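Two structures of fructose-2,6-bisphosphatase TIGAR B from Danio rerio compared at one contact. The protein probably hydrolyses fructose-2,6-bisphosphate, and also fructose-1,6-bisphosphate, through a phosphohistidine intermediate, thereby restraining glycolysis. Structure 1 is PDB 3E9D (chain A, 2.00 Å), residues Q199-A204 and R238-F243; structure 2 is PDB 3E9C (chain B, 2.00 Å), residues Q199-A204 and R238-F243. Structure 2 is superposed on structure 1 by the backbone atoms of these residues (RMSD 0.11 Å); each is numbered along its deposited sequence.

Structure 1 (3E9D); sequences QCCLPA and RIQGVF.
Cys201 and Gln240 form a single parallel beta bridge, tying the loop after helix 184-197 to strand 233-246, an outermost strand of the histidine phosphatase sheet within this chain, away from the active-site residues. Cys201 N hydrogen-bonds to Ile239 O (2.9 Å), and Gly241 N to Cys201 O (2.8 Å). Gln240 starts away from the loop at CB; CG lies anti to the backbone N (chi1 170°), and the bend at chi2 (80°) brings CD and the amide back to Cys201. OE1 meets Cys201 CB (3.5 Å); NE2, near Cys201 O and Pro203 N, hydrogen-bonds to Gly241 O (3.0 Å), which holds the amide's turn. Pro203 CD also touches Gly241 O (3.2 Å). Leu202 CD2 rests on Gly241 CA, Cys200 SG on Ile239 CG2. Water 1 accepts from Ile239 N and donates weakly to Gln199 O.

Structure 2 (3E9C); sequences QCCLPA and RIQGVF. With K (potassium ion), chain C.
Between Cys201 and Gln240 the backbones make a single parallel beta bridge: Cys201 N donates to Ile239 O (2.8 Å), and Gly241 N to Cys201 O (2.8 Å). Gln240 sets out from CB away from 199-204; with CG anti to the backbone N (chi1 172°) and a bend at chi2 (76°), CD and the amide return to Cys201. OE1 meets Cys201 CB (3.3 Å); NE2, near Cys201 O and Pro203 N, is held by its hydrogen bond to Gly241 O (3.0 Å). Pro203 CD also touches Gly241 O (3.3 Å). Leu202 CD2 rests on Gly241 CA, Cys200 SG on Ile239 CG2. Water 2 accepts from Ile239 N and donates weakly to Gln199 O. Two consecutive main-chain carbonyls make a cation site: potassium is bound by Leu202 O (2.9 Å), Pro203 O (2.8 Å) and water 4 (2.7 Å).

Structure 1 against structure 2
Both structures keep the bridge hydrogen bonds, Cys201(A) N to Ile239(A) O and Gly241(A) N to Cys201(A) O, Cys201(B) N to Ile239(B) O and Gly241(B) N to Cys201(B) O, and the hydrogen bond from the side-chain amide, Gln240(A) NE2 to Gly241(A) O and Gln240(B) NE2 to Gly241(B) O. The CA atoms coincide within the error, Cys200(A), Cys201(A), Leu202(A), Ile239(A), Gln240(A) and their counterparts in structure 2 keep their place, and water 1 and water 2 share one site. The main difference is the potassium ion, bound in structure 2 by Leu202(B) O, Pro203(B) O and water 4; in structure 1 no ion is modelled there. The backbone gives no measurable answer: Leu202(A) O and Pro203(A) O lie 3.3 Å from each other, Leu202(B) O and Pro203(B) O 3.2 Å, perhaps merely the shape of the site, but consistent with a carbonyl pair that can take the ion without rearranging. Water 4, on the ion, and water 3, weakly bonded to Gln199(B) NE2, are modelled in structure 2 alone.

Structure 1 (3E9D)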
loop_
_atom_site.group_PDB
_atom_site.type_symbol
_atom_site.label_atom_id
_atom_site.label_comp_id
_atom_site.label_asym_id
_atom_site.label_seq_id
_atom_site.Cartn_x
_atom_site.Cartn_y
_atom_site.Cartn_z
ATOM N N GLN A 199 -12.487 10.742 -6.035
ATOM C CA GLN A 199 -12.231 12.142 -5.683
ATOM C C GLN A 199 -10.984 12.178 -4.799
ATOM O O GLN A 199 -10.931 11.511 -3.770
ATOM C CB GLN A 199 -13.453 12.767 -4.983
ATOM C CG GLN A 199 -13.178 14.033 -4.154
ATOM C CD GLN A 199 -13.198 15.334 -4.956
ATOM O OE1 GLN A 199 -13.512 15.359 -6.150
ATOM N NE2 GLN A 199 -12.862 16.430 -4.289
ATOM N N CYS A 200 -9.977 12.947 -5.201
ATOM C CA CYS A 200 -8.691 12.894 -4.516
ATOM C C CYS A 200 -7.962 14.219 -4.633
ATOM O O CYS A 200 -7.984 14.845 -5.700
ATOM C CB CYS A 200 -7.834 11.769 -5.108
ATOM S SG CYS A 200 -6.298 11.392 -4.155
ATOM N N CYS A 201 -7.318 14.632 -3.541
ATOM C CA CYS A 201 -6.499 15.834 -3.511
ATOM C C CYS A 201 -5.036 15.437 -3.443
ATOM O O CYS A 201 -4.669 14.488 -2.746
ATOM C CB CYS A 201 -6.837 16.749 -2.318
ATOM S SG CYS A 201 -8.636 17.078 -2.033
ATOM N N LEU A 202 -4.210 16.163 -4.179
ATOM C CA LEU A 202 -2.777 15.942 -4.179
ATOM C C LEU A 202 -2.109 17.283 -3.863
ATOM O O LEU A 202 -2.544 18.312 -4.385
ATOM C CB LEU A 202 -2.308 15.391 -5.539
ATOM C CG LEU A 202 -2.661 13.950 -5.935
ATOM C CD1 LEU A 202 -2.265 13.695 -7.350
ATOM C CD2 LEU A 202 -2.004 12.923 -5.008
ATOM N N PRO A 203 -1.049 17.269 -3.030
ATOM C CA PRO A 203 -0.389 18.453 -2.472
ATOM C C PRO A 203 0.456 19.228 -3.497
ATOM O O PRO A 203 0.716 18.714 -4.594
ATOM C CB PRO A 203 0.503 17.858 -1.376
ATOM C CG PRO A 203 0.865 16.479 -1.921
ATOM C CD PRO A 203 -0.390 16.012 -2.605
ATOM N N ALA A 204 0.855 20.453 -3.144
ATOM C CA ALA A 204 1.709 21.283 -3.984
ATOM C C ALA A 204 3.034 20.605 -4.285
ATOM O O ALA A 204 3.655 20.023 -3.400
ATOM C CB ALA A 204 1.962 22.652 -3.320
ATOM N N ARG A 238 -13.382 12.454 1.444
ATOM C CA ARG A 238 -12.120 13.100 1.093
ATOM C C ARG A 238 -10.984 12.085 1.164
ATOM O O ARG A 238 -10.916 11.298 2.102
ATOM C CB ARG A 238 -11.846 14.267 2.026
ATOM C CG ARG A 238 -10.552 15.031 1.712
ATOM C CD ARG A 238 -10.477 16.286 2.565
ATOM N NE ARG A 238 -11.674 17.099 2.360
ATOM C CZ ARG A 238 -12.070 18.086 3.158
ATOM N NH1 ARG A 238 -11.359 18.409 4.233
ATOM N NH2 ARG A 238 -13.176 18.761 2.867
ATOM N N ILE A 239 -10.138 12.087 0.137
ATOM C CA ILE A 239 -8.896 11.322 0.117
ATOM C C ILE A 239 -7.782 12.334 -0.188
ATOM O O ILE A 239 -7.834 13.051 -1.201
ATOM C CB ILE A 239 -8.947 10.187 -0.937
ATOM C CG1 ILE A 239 -10.162 9.273 -0.667
ATOM C CG2 ILE A 239 -7.623 9.399 -0.955
ATOM C CD1 ILE A 239 -10.468 8.276 -1.767
ATOM N N GLN A 240 -6.806 12.432 0.704
ATOM C CA GLN A 240 -5.701 13.365 0.521
ATOM C C GLN A 240 -4.411 12.575 0.366
ATOM O O GLN A 240 -3.992 11.869 1.291
ATOM C CB GLN A 240 -5.589 14.340 1.708
ATOM C CG GLN A 240 -4.293 15.211 1.719
ATOM C CD GLN A 240 -4.362 16.413 0.772
ATOM O OE1 GLN A 240 -5.318 17.181 0.813
ATOM N NE2 GLN A 240 -3.346 16.577 -0.081
ATOM N N GLY A 241 -3.779 12.700 -0.799
ATOM C CA GLY A 241 -2.444 12.159 -0.979
ATOM C C GLY A 241 -1.449 12.997 -0.197
ATOM O O GLY A 241 -1.557 14.214 -0.165
ATOM N N VAL A 242 -0.498 12.355 0.469
ATOM C CA VAL A 242 0.547 13.104 1.206
ATOM C C VAL A 242 1.910 12.917 0.536
ATOM O O VAL A 242 2.551 13.892 0.153
ATOM C CB VAL A 242 0.585 12.725 2.714
ATOM C CG1 VAL A 242 1.611 13.555 3.494
ATOM C CG2 VAL A 242 -0.828 12.862 3.355
ATOM N N PHE A 243 2.345 11.667 0.384
ATOM C CA PHE A 243 3.569 11.353 -0.353
ATOM C C PHE A 243 3.440 9.962 -0.965
ATOM O O PHE A 243 2.629 9.136 -0.495
ATOM C CB PHE A 243 4.847 11.520 0.505
ATOM C CG PHE A 243 4.837 10.743 1.830
ATOM C CD1 PHE A 243 5.180 9.390 1.863
ATOM C CD2 PHE A 243 4.520 11.386 3.032
ATOM C CE1 PHE A 243 5.215 8.669 3.075
ATOM C CE2 PHE A 243 4.541 10.686 4.268
ATOM C CZ PHE A 243 4.888 9.326 4.288
HETATM O O HOH W 1 -10.655 14.308 -1.705
#

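Structure 2 (3E9C)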
loop_
_atom_site.group_PDB
_atom_site.type_symbol
_atom_site.label_atom_id
_atom_site.label_comp_id
_atom_site.label_asym_id
_atom_site.label_seq_id
_atom_site.Cartn_x
_atom_site.Cartn_y
_atom_site.Cartn_z
ATOM N N GLN B 199 -12.554 10.783 -5.829
ATOM C CA GLN B 199 -12.280 12.176 -5.489
ATOM C C GLN B 199 -11.023 12.189 -4.649
ATOM O O GLN B 199 -10.987 11.563 -3.578
ATOM C CB GLN B 199 -13.463 12.784 -4.731
ATOM C CG GLN B 199 -13.147 14.009 -3.862
ATOM C CD GLN B 199 -13.045 15.345 -4.619
ATOM O OE1 GLN B 199 -13.327 15.437 -5.811
ATOM N NE2 GLN B 199 -12.662 16.399 -3.893
ATOM N N CYS B 200 -9.992 12.872 -5.147
ATOM C CA CYS B 200 -8.672 12.825 -4.546
ATOM C C CYS B 200 -7.919 14.152 -4.633
ATOM O O CYS B 200 -7.909 14.808 -5.675
ATOM C CB CYS B 200 -7.830 11.738 -5.207
ATOM S SG CYS B 200 -6.270 11.404 -4.307
ATOM N N CYS B 201 -7.270 14.514 -3.538
ATOM C CA CYS B 201 -6.473 15.728 -3.450
ATOM C C CYS B 201 -4.997 15.367 -3.446
ATOM O O CYS B 201 -4.589 14.382 -2.815
ATOM C CB CYS B 201 -6.809 16.514 -2.168
ATOM S SG CYS B 201 -8.540 17.060 -2.015
ATOM N N LEU B 202 -4.199 16.156 -4.154
ATOM C CA LEU B 202 -2.760 15.964 -4.164
ATOM C C LEU B 202 -2.040 17.294 -3.847
ATOM O O LEU B 202 -2.397 18.350 -4.376
ATOM C CB LEU B 202 -2.297 15.373 -5.510
ATOM C CG LEU B 202 -2.752 13.956 -5.911
ATOM C CD1 LEU B 202 -2.393 13.651 -7.400
ATOM C CD2 LEU B 202 -2.159 12.910 -4.987
ATOM N N PRO B 203 -0.992 17.240 -3.013
ATOM C CA PRO B 203 -0.418 18.481 -2.483
ATOM C C PRO B 203 0.452 19.253 -3.483
ATOM O O PRO B 203 0.794 18.730 -4.551
ATOM C CB PRO B 203 0.447 17.973 -1.314
ATOM C CG PRO B 203 0.948 16.647 -1.810
ATOM C CD PRO B 203 -0.242 16.050 -2.565
ATOM N N ALA B 204 0.799 20.493 -3.127
ATOM C CA ALA B 204 1.682 21.331 -3.929
ATOM C C ALA B 204 2.998 20.619 -4.220
ATOM O O ALA B 204 3.540 19.946 -3.338
ATOM C CB ALA B 204 1.967 22.665 -3.187
ATOM N N ARG B 238 -13.417 12.574 1.395
ATOM C CA ARG B 238 -12.140 13.146 0.977
ATOM C C ARG B 238 -11.038 12.096 1.050
ATOM O O ARG B 238 -10.999 11.264 1.963
ATOM C CB ARG B 238 -11.759 14.327 1.882
ATOM C CG ARG B 238 -10.495 15.082 1.439
ATOM C CD ARG B 238 -10.212 16.245 2.358
ATOM N NE ARG B 238 -11.358 17.151 2.433
ATOM C CZ ARG B 238 -11.481 18.151 3.304
ATOM N NH1 ARG B 238 -10.527 18.399 4.193
ATOM N NH2 ARG B 238 -12.564 18.912 3.278
ATOM N N ILE B 239 -10.157 12.143 0.066
ATOM C CA ILE B 239 -8.932 11.388 0.078
ATOM C C ILE B 239 -7.829 12.398 -0.225
ATOM O O ILE B 239 -7.902 13.119 -1.225
ATOM C CB ILE B 239 -8.983 10.242 -0.976
ATOM C CG1 ILE B 239 -10.099 9.243 -0.592
ATOM C CG2 ILE B 239 -7.632 9.538 -1.081
ATOM C CD1 ILE B 239 -10.579 8.365 -1.728
ATOM N N GLN B 240 -6.821 12.459 0.646
ATOM C CA GLN B 240 -5.701 13.366 0.465
ATOM C C GLN B 240 -4.420 12.551 0.321
ATOM O O GLN B 240 -4.052 11.814 1.238
ATOM C CB GLN B 240 -5.609 14.341 1.655
ATOM C CG GLN B 240 -4.352 15.226 1.681
ATOM C CD GLN B 240 -4.403 16.394 0.672
ATOM O OE1 GLN B 240 -5.353 17.174 0.669
ATOM N NE2 GLN B 240 -3.369 16.516 -0.168
ATOM N N GLY B 241 -3.755 12.661 -0.830
ATOM C CA GLY B 241 -2.422 12.078 -0.997
ATOM C C GLY B 241 -1.423 12.932 -0.226
ATOM O O GLY B 241 -1.527 14.155 -0.201
ATOM N N VAL B 242 -0.473 12.307 0.448
ATOM C CA VAL B 242 0.522 13.072 1.162
ATOM C C VAL B 242 1.871 12.952 0.455
ATOM O O VAL B 242 2.435 13.960 -0.014
ATOM C CB VAL B 242 0.605 12.643 2.667
ATOM C CG1 VAL B 242 1.539 13.569 3.458
ATOM C CG2 VAL B 242 -0.793 12.645 3.293
ATOM N N PHE B 243 2.393 11.726 0.406
ATOM C CA PHE B 243 3.622 11.421 -0.311
ATOM C C PHE B 243 3.514 10.032 -0.936
ATOM O O PHE B 243 2.735 9.194 -0.471
ATOM C CB PHE B 243 4.874 11.560 0.578
ATOM C CG PHE B 243 4.864 10.697 1.829
ATOM C CD1 PHE B 243 5.255 9.351 1.776
ATOM C CD2 PHE B 243 4.533 11.250 3.064
ATOM C CE1 PHE B 243 5.282 8.565 2.934
ATOM C CE2 PHE B 243 4.549 10.483 4.231
ATOM C CZ PHE B 243 4.917 9.129 4.168
HETATM K K K C . -0.853 18.716 -6.785
HETATM O O HOH W 2 -10.784 14.511 -1.734
HETATM O O HOH W 3 -12.795 16.541 -0.596
HETATM O O HOH W 4 0.325 16.489 -7.817
#